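Local coordinates for Non-reducing end beta-L-arabinofuranosidase (PDB 5MQO), which probably hydrolyses glycosidic bonds as a family GH127 glycoside hydrolase, in the breakdown of plant pectin by a gut bacterium, at residues I420-K425 with Y679-N684; W106-A111 with G201-R206. All coordinates share one frame; numbering follows the deposited sequence.

Contact 1 of 2, residues I420-K425 with Y679-N684; sequences ISLDGK and YYAWGN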
ATOM      1  N   ILE A 420       0.584  -1.709  11.592  1.00 55.64           N
ATOM      2  CA  ILE A 420       1.564  -2.279  12.509  1.00 54.72           C
ATOM      3  C   ILE A 420       1.890  -1.231  13.551  1.00 53.96           C
ATOM      4  O   ILE A 420       1.810  -0.046  13.277  1.00 51.97           O
ATOM      5  CB  ILE A 420       2.841  -2.768  11.759  1.00 55.06           C
ATOM      6  CG1 ILE A 420       3.623  -3.792  12.608  1.00 55.46           C
ATOM      7  CG2 ILE A 420       3.728  -1.600  11.296  1.00 55.10           C
ATOM      8  CD1 ILE A 420       4.884  -4.353  11.943  1.00 55.38           C
ATOM      9  N   SER A 421       2.237  -1.691  14.749  1.00 56.38           N
ATOM     10  CA  SER A 421       2.703  -0.831  15.853  1.00 55.49           C
ATOM     11  C   SER A 421       4.074  -0.198  15.557  1.00 54.83           C
ATOM     12  O   SER A 421       4.779  -0.613  14.631  1.00 54.40           O
ATOM     13  CB  SER A 421       2.756  -1.635  17.170  1.00 56.23           C
ATOM     14  OG  SER A 421       3.491  -2.854  17.042  1.00 56.95           O
ATOM     15  N   LEU A 422       4.426   0.834  16.323  1.00 55.32           N
ATOM     16  CA  LEU A 422       5.761   1.411  16.240  1.00 56.95           C
ATOM     17  C   LEU A 422       6.829   0.443  16.787  1.00 58.78           C
ATOM     18  O   LEU A 422       7.905   0.368  16.206  1.00 58.71           O
ATOM     19  CB  LEU A 422       5.815   2.764  16.921  1.00 56.58           C
ATOM     20  CG  LEU A 422       5.067   3.869  16.175  1.00 55.89           C
ATOM     21  CD1 LEU A 422       4.985   5.106  17.047  1.00 55.13           C
ATOM     22  CD2 LEU A 422       5.727   4.199  14.839  1.00 55.99           C
ATOM     23  N   ASP A 423       6.513  -0.353  17.819  1.00 60.35           N
ATOM     24  CA  ASP A 423       7.441  -1.408  18.298  1.00 60.88           C
ATOM     25  C   ASP A 423       7.563  -2.650  17.413  1.00 60.19           C
ATOM     26  O   ASP A 423       8.212  -3.603  17.813  1.00 61.94           O
ATOM     27  CB  ASP A 423       7.177  -1.819  19.772  1.00 63.49           C
ATOM     28  CG  ASP A 423       5.837  -2.552  20.005  1.00 65.19           C
ATOM     29  OD1 ASP A 423       5.128  -2.946  19.059  1.00 67.11           O
ATOM     30  OD2 ASP A 423       5.482  -2.720  21.193  1.00 65.80           O
ATOM     31  N   GLY A 424       6.925  -2.653  16.241  1.00 58.72           N
ATOM     32  CA  GLY A 424       7.084  -3.725  15.253  1.00 57.87           C
ATOM     33  C   GLY A 424       6.453  -5.064  15.573  1.00 57.82           C
ATOM     34  O   GLY A 424       6.710  -6.031  14.874  1.00 56.07           O
ATOM     35  N   LYS A 425       5.630  -5.123  16.616  1.00 59.17           N
ATOM     36  CA  LYS A 425       5.170  -6.387  17.179  1.00 61.19           C
ATOM     37  C   LYS A 425       3.671  -6.611  17.153  1.00 60.31           C
ATOM     38  O   LYS A 425       3.230  -7.773  17.209  1.00 56.70           O
ATOM     39  CB  LYS A 425       5.611  -6.475  18.627  1.00 65.07           C
ATOM     40  CG  LYS A 425       7.086  -6.727  18.818  1.00 68.20           C
ATOM     41  CD  LYS A 425       7.349  -7.039  20.274  1.00 70.50           C
ATOM     42  CE  LYS A 425       8.829  -7.075  20.547  1.00 74.23           C
ATOM     43  NZ  LYS A 425       9.063  -7.660  21.890  1.00 77.89           N
ATOM     44  N   TYR A 679      -1.679   9.811  11.527  1.00 51.29           N
ATOM     45  CA  TYR A 679      -2.608   8.709  11.664  1.00 49.58           C
ATOM     46  C   TYR A 679      -1.874   7.421  11.866  1.00 50.45           C
ATOM     47  O   TYR A 679      -2.212   6.687  12.796  1.00 51.36           O
ATOM     48  CB  TYR A 679      -3.500   8.605  10.444  1.00 47.78           C
ATOM     49  CG  TYR A 679      -4.438   7.439  10.407  1.00 45.07           C
ATOM     50  CD1 TYR A 679      -5.578   7.394  11.227  1.00 45.12           C
ATOM     51  CD2 TYR A 679      -4.224   6.405   9.516  1.00 43.35           C
ATOM     52  CE1 TYR A 679      -6.461   6.309  11.164  1.00 45.07           C
ATOM     53  CE2 TYR A 679      -5.102   5.332   9.429  1.00 43.94           C
ATOM     54  CZ  TYR A 679      -6.216   5.277  10.250  1.00 44.70           C
ATOM     55  OH  TYR A 679      -7.046   4.195  10.136  1.00 44.32           O
ATOM     56  N   TYR A 680      -0.838   7.162  11.058  1.00 50.32           N
ATOM     57  CA  TYR A 680      -0.170   5.871  11.120  1.00 49.17           C
ATOM     58  C   TYR A 680       0.292   5.560  12.543  1.00 49.75           C
ATOM     59  O   TYR A 680       0.217   4.421  12.971  1.00 49.72           O
ATOM     60  CB  TYR A 680       1.005   5.786  10.141  1.00 50.15           C
ATOM     61  CG  TYR A 680       2.292   6.411  10.625  1.00 49.00           C
ATOM     62  CD1 TYR A 680       3.196   5.690  11.374  1.00 47.53           C
ATOM     63  CD2 TYR A 680       2.603   7.728  10.310  1.00 50.04           C
ATOM     64  CE1 TYR A 680       4.369   6.275  11.810  1.00 48.96           C
ATOM     65  CE2 TYR A 680       3.775   8.323  10.754  1.00 49.22           C
ATOM     66  CZ  TYR A 680       4.641   7.591  11.503  1.00 48.38           C
ATOM     67  OH  TYR A 680       5.783   8.171  11.919  1.00 49.78           O
ATOM     68  N   ALA A 681       0.748   6.583  13.265  1.00 49.43           N
ATOM     69  CA  ALA A 681       1.199   6.458  14.657  1.00 49.71           C
ATOM     70  C   ALA A 681       0.077   6.441  15.722  1.00 51.70           C
ATOM     71  O   ALA A 681       0.390   6.456  16.929  1.00 50.55           O
ATOM     72  CB  ALA A 681       2.158   7.597  14.976  1.00 50.27           C
ATOM     73  N   TRP A 682      -1.204   6.401  15.322  1.00 51.73           N
ATOM     74  CA  TRP A 682      -2.271   6.355  16.320  1.00 52.61           C
ATOM     75  C   TRP A 682      -2.223   5.034  17.087  1.00 54.28           C
ATOM     76  O   TRP A 682      -1.623   4.054  16.626  1.00 51.82           O
ATOM     77  CB  TRP A 682      -3.664   6.662  15.740  1.00 51.17           C
ATOM     78  CG  TRP A 682      -4.480   5.538  15.344  1.00 49.90           C
ATOM     79  CD1 TRP A 682      -4.465   4.919  14.158  1.00 50.49           C
ATOM     80  CD2 TRP A 682      -5.491   4.904  16.117  1.00 50.88           C
ATOM     81  NE1 TRP A 682      -5.391   3.930  14.125  1.00 49.98           N
ATOM     82  CE2 TRP A 682      -6.036   3.887  15.326  1.00 49.60           C
ATOM     83  CE3 TRP A 682      -5.986   5.086  17.422  1.00 52.03           C
ATOM     84  CZ2 TRP A 682      -7.081   3.044  15.774  1.00 51.29           C
ATOM     85  CZ3 TRP A 682      -7.011   4.239  17.878  1.00 51.34           C
ATOM     86  CH2 TRP A 682      -7.551   3.235  17.048  1.00 51.00           C
ATOM     87  N   GLY A 683      -2.811   5.058  18.284  1.00 56.46           N
ATOM     88  CA  GLY A 683      -2.963   3.881  19.111  1.00 57.92           C
ATOM     89  C   GLY A 683      -1.670   3.244  19.578  1.00 59.57           C
ATOM     90  O   GLY A 683      -1.630   2.044  19.718  1.00 62.48           O
ATOM     91  N   ASN A 684      -0.620   4.024  19.812  1.00 61.26           N
ATOM     92  CA  ASN A 684       0.619   3.507  20.422  1.00 62.95           C
ATOM     93  C   ASN A 684       0.784   4.003  21.876  1.00 64.32           C
ATOM     94  O   ASN A 684       1.839   3.790  22.475  1.00 68.84           O
ATOM     95  CB  ASN A 684       1.861   3.924  19.588  1.00 62.96           C
ATOM     96  CG  ASN A 684       1.973   3.168  18.280  1.00 62.90           C
ATOM     97  OD1 ASN A 684       2.550   2.090  18.221  1.00 63.67           O
ATOM     98  ND2 ASN A 684       1.416   3.731  17.223  1.00 64.09           N
TER

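Contact 2 of 2, residues W106-A111 with G201-R206; sequences WMEGVA and GIVHHR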
ATOM      1  N   TRP A 106       6.080 -14.631   5.185  1.00 68.42           N
ATOM      2  CA  TRP A 106       7.144 -14.318   6.145  1.00 68.58           C
ATOM      3  C   TRP A 106       8.510 -14.457   5.478  1.00 69.78           C
ATOM      4  O   TRP A 106       9.320 -13.524   5.470  1.00 68.93           O
ATOM      5  CB  TRP A 106       7.047 -15.248   7.373  1.00 69.29           C
ATOM      6  CG  TRP A 106       8.186 -15.105   8.399  1.00 71.71           C
ATOM      7  CD1 TRP A 106       8.278 -14.183   9.400  1.00 71.88           C
ATOM      8  CD2 TRP A 106       9.365 -15.917   8.510  1.00 73.09           C
ATOM      9  NE1 TRP A 106       9.427 -14.358  10.116  1.00 72.42           N
ATOM     10  CE2 TRP A 106      10.120 -15.413   9.597  1.00 72.77           C
ATOM     11  CE3 TRP A 106       9.867 -17.012   7.790  1.00 75.33           C
ATOM     12  CZ2 TRP A 106      11.350 -15.970   9.996  1.00 74.27           C
ATOM     13  CZ3 TRP A 106      11.099 -17.574   8.187  1.00 75.99           C
ATOM     14  CH2 TRP A 106      11.826 -17.041   9.281  1.00 75.43           C
ATOM     15  N   MET A 107       8.723 -15.639   4.910  1.00 70.72           N
ATOM     16  CA  MET A 107       9.968 -16.035   4.256  1.00 70.08           C
ATOM     17  C   MET A 107      10.294 -15.111   3.072  1.00 65.42           C
ATOM     18  O   MET A 107      11.437 -14.719   2.878  1.00 63.55           O
ATOM     19  CB  MET A 107       9.835 -17.513   3.851  1.00 75.24           C
ATOM     20  CG  MET A 107      10.665 -18.007   2.689  1.00 80.83           C
ATOM     21  SD  MET A 107      12.333 -18.389   3.181  1.00 87.69           S
ATOM     22  CE  MET A 107      13.057 -18.201   1.553  1.00 85.42           C
ATOM     23  N   GLU A 108       9.279 -14.747   2.307  1.00 62.13           N
ATOM     24  CA  GLU A 108       9.436 -13.784   1.219  1.00 62.44           C
ATOM     25  C   GLU A 108       9.956 -12.461   1.775  1.00 63.35           C
ATOM     26  O   GLU A 108      10.849 -11.822   1.195  1.00 64.73           O
ATOM     27  CB  GLU A 108       8.098 -13.586   0.506  1.00 61.74           C
ATOM     28  CG  GLU A 108       8.118 -12.688  -0.715  1.00 62.18           C
ATOM     29  CD  GLU A 108       6.733 -12.487  -1.345  1.00 62.84           C
ATOM     30  OE1 GLU A 108       5.842 -13.401  -1.238  1.00 60.14           O
ATOM     31  OE2 GLU A 108       6.545 -11.389  -1.949  1.00 60.40           O
ATOM     32  N   GLY A 109       9.388 -12.069   2.908  1.00 62.78           N
ATOM     33  CA  GLY A 109       9.893 -10.963   3.695  1.00 64.19           C
ATOM     34  C   GLY A 109      11.347 -11.122   4.135  1.00 64.98           C
ATOM     35  O   GLY A 109      12.117 -10.175   4.003  1.00 65.55           O
ATOM     36  N   VAL A 110      11.725 -12.295   4.651  1.00 62.92           N
ATOM     37  CA  VAL A 110      13.113 -12.537   5.050  1.00 64.37           C
ATOM     38  C   VAL A 110      14.051 -12.344   3.837  1.00 66.73           C
ATOM     39  O   VAL A 110      15.068 -11.658   3.950  1.00 70.80           O
ATOM     40  CB  VAL A 110      13.327 -13.946   5.683  1.00 64.93           C
ATOM     41  CG1 VAL A 110      14.800 -14.246   5.875  1.00 65.20           C
ATOM     42  CG2 VAL A 110      12.633 -14.082   7.036  1.00 64.75           C
ATOM     43  N   ALA A 111      13.704 -12.930   2.690  1.00 64.75           N
ATOM     44  CA  ALA A 111      14.489 -12.782   1.457  1.00 63.62           C
ATOM     45  C   ALA A 111      14.594 -11.362   0.975  1.00 62.71           C
ATOM     46  O   ALA A 111      15.560 -11.011   0.319  1.00 65.66           O
ATOM     47  CB  ALA A 111      13.883 -13.619   0.341  1.00 64.60           C
ATOM     48  N   GLY A 201       9.278 -18.007  -3.855  1.00 55.29           N
ATOM     49  CA  GLY A 201      10.344 -18.580  -4.632  1.00 58.40           C
ATOM     50  C   GLY A 201      10.953 -17.601  -5.603  1.00 60.00           C
ATOM     51  O   GLY A 201      12.182 -17.599  -5.774  1.00 60.25           O
ATOM     52  N   ILE A 202      10.104 -16.782  -6.244  1.00 59.37           N
ATOM     53  CA  ILE A 202      10.580 -15.764  -7.195  1.00 59.69           C
ATOM     54  C   ILE A 202      11.475 -14.760  -6.442  1.00 60.62           C
ATOM     55  O   ILE A 202      12.607 -14.483  -6.838  1.00 59.90           O
ATOM     56  CB  ILE A 202       9.411 -14.999  -7.841  1.00 59.53           C
ATOM     57  CG1 ILE A 202       8.596 -15.898  -8.748  1.00 60.21           C
ATOM     58  CG2 ILE A 202       9.885 -13.783  -8.655  1.00 59.95           C
ATOM     59  CD1 ILE A 202       7.176 -15.378  -8.878  1.00 61.14           C
ATOM     60  N   VAL A 203      10.932 -14.234  -5.349  1.00 60.12           N
ATOM     61  CA  VAL A 203      11.620 -13.262  -4.517  1.00 59.97           C
ATOM     62  C   VAL A 203      12.925 -13.841  -3.958  1.00 59.34           C
ATOM     63  O   VAL A 203      13.944 -13.148  -3.915  1.00 56.12           O
ATOM     64  CB  VAL A 203      10.700 -12.779  -3.380  1.00 60.53           C
ATOM     65  CG1 VAL A 203      11.457 -11.922  -2.374  1.00 62.05           C
ATOM     66  CG2 VAL A 203       9.518 -11.999  -3.956  1.00 61.40           C
ATOM     67  N   HIS A 204      12.893 -15.102  -3.540  1.00 58.81           N
ATOM     68  CA  HIS A 204      14.099 -15.719  -3.047  1.00 62.54           C
ATOM     69  C   HIS A 204      15.168 -15.814  -4.142  1.00 60.66           C
ATOM     70  O   HIS A 204      16.327 -15.495  -3.902  1.00 57.87           O
ATOM     71  CB  HIS A 204      13.825 -17.102  -2.476  1.00 66.58           C
ATOM     72  CG  HIS A 204      15.062 -17.793  -2.013  1.00 67.91           C
ATOM     73  ND1 HIS A 204      15.732 -18.716  -2.790  1.00 70.58           N
ATOM     74  CD2 HIS A 204      15.784 -17.647  -0.882  1.00 68.09           C
ATOM     75  CE1 HIS A 204      16.806 -19.128  -2.139  1.00 71.60           C
ATOM     76  NE2 HIS A 204      16.859 -18.497  -0.978  1.00 71.70           N
ATOM     77  N   HIS A 205      14.756 -16.252  -5.330  1.00 60.76           N
ATOM     78  CA  HIS A 205      15.635 -16.346  -6.512  1.00 61.71           C
ATOM     79  C   HIS A 205      16.305 -15.026  -6.836  1.00 60.60           C
ATOM     80  O   HIS A 205      17.501 -14.958  -7.055  1.00 62.29           O
ATOM     81  CB  HIS A 205      14.828 -16.792  -7.723  1.00 63.27           C
ATOM     82  CG  HIS A 205      15.633 -16.946  -8.976  1.00 68.29           C
ATOM     83  ND1 HIS A 205      16.818 -17.653  -9.021  1.00 70.47           N
ATOM     84  CD2 HIS A 205      15.397 -16.528 -10.243  1.00 69.82           C
ATOM     85  CE1 HIS A 205      17.287 -17.644 -10.257  1.00 70.50           C
ATOM     86  NE2 HIS A 205      16.445 -16.972 -11.018  1.00 70.87           N
ATOM     87  N   ARG A 206      15.506 -13.976  -6.847  1.00 60.37           N
ATOM     88  CA  ARG A 206      15.958 -12.646  -7.189  1.00 58.84           C
ATOM     89  C   ARG A 206      16.941 -12.055  -6.176  1.00 59.49           C
ATOM     90  O   ARG A 206      17.794 -11.265  -6.553  1.00 59.38           O
ATOM     91  CB  ARG A 206      14.730 -11.751  -7.398  1.00 59.46           C
ATOM     92  CG  ARG A 206      13.953 -12.165  -8.656  1.00 60.85           C
ATOM     93  CD  ARG A 206      12.792 -11.239  -8.993  1.00 60.96           C
ATOM     94  NE  ARG A 206      12.110 -11.662 -10.222  1.00 60.37           N
ATOM     95  CZ  ARG A 206      10.868 -11.328 -10.582  1.00 59.91           C
ATOM     96  NH1 ARG A 206      10.104 -10.555  -9.818  1.00 62.72           N
ATOM     97  NH2 ARG A 206      10.372 -11.789 -11.717  1.00 59.67           N
TER

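Contact 1 of 2, residues I420-K425 with Y679-N684
N684 OD1 takes the backbone N-H of L422 in a nearly straight hydrogen bond of 2.9 Å, with L422 N tilted 28° from the amide carbonyl plane. The bond ties two loops of different domains: 420-425, in the GH127 catalytic region after helix 402-416, makes a type I beta turn from S421 to G424, while 679-684, in the C-terminal region, joins strands 670-678 and 690-697. Within the turn, S421 OG hydrogen-bonds D423 OD1, and G424 takes the fourth position with a positive phi of 72°, easily adopted by a residue without a side chain. R54, from helix 50-69, donates to L422 O. Asparagine suits its place because its amide both accepts and donates. While OD1 reaches across, ND2 of N684 gives a hydrogen to A681 O of its own loop at 2.9 Å, and that second bond fixes which way the amide is turned. L422 crosses the amide at about a right angle, its CD1 3.8 Å from N684 CG. An alanine at N684 would probably leave L422 N without its acceptor and A681 O without this donor, and open a gap beside L422. CG of L422 lies anti to the carbonyl carbon (chi1 -71°), and from there the two methyls part, a divided task that a branched apolar residue fits. CD1 also approaches A681 CB at 4.3 Å, and L422 CD2 meets the Y680 ring at its edge, near the ring plane, 3.9 Å from CE1.

Contact 2 of 2, residues W106-A111 with G201-R206
E108 lays its aliphatic stem across V203 of the facing helix, the two side chains crossing at about a right angle. From CB the chain runs to CG, set anti to the backbone N (chi1 -176°), and CG comes 3.6 Å from V203 CG2. CD, the next atom, stays beside that same methyl at 3.8 Å, and at the tip OE2 is still 3.6 Å from V203 CG2. The carboxylate has its polar partners elsewhere: OE1 forms a salt bridge with R464, and OE2 a weak hydrogen bond with Q468. Glutamate thus serves twice, as a hydrocarbon wall for the valine and as a buried charge matched by an arginine. This is nearly parallel helix packing within the catalytic domain, which belongs to the six-hairpin glycosidase clan; the segments' axes approach to 8.7 Å at an angle of 15°. The other methyl of V203, CG1, lies against E108 O and is 4.0 Å from A111 CB. The small alanine suits a close approach of the backbones, its CB also lying 4.0 Å from H204 CA. M107 bends at chi2 (81°), which sets SD, and beyond the sulfur CE lies 3.7 Å from H204 CD2.

In the fold
Contact 2 comes first along the chain and is complete before contact 1 begins; their centres lie 25 Å apart and their nearest atoms about 10 Å, without touching. Contact 2 is internal to the catalytic domain, joining helices 102-117 and 192-208. Contact 1 instead links that domain, through the loop after helix 402-416, to the C-terminal domain, whose loop 679-684 lies between two strands of a mixed sheet. Helix 50-69 neighbours both: it packs against I420 and K425 near contact 1, while its L63 and W67 meet W106 of contact 2. Beyond 420-425 the chain runs on to strand 434-435, which pairs antiparallel with 690-697, so the catalytic region also adds a strand to that sheet.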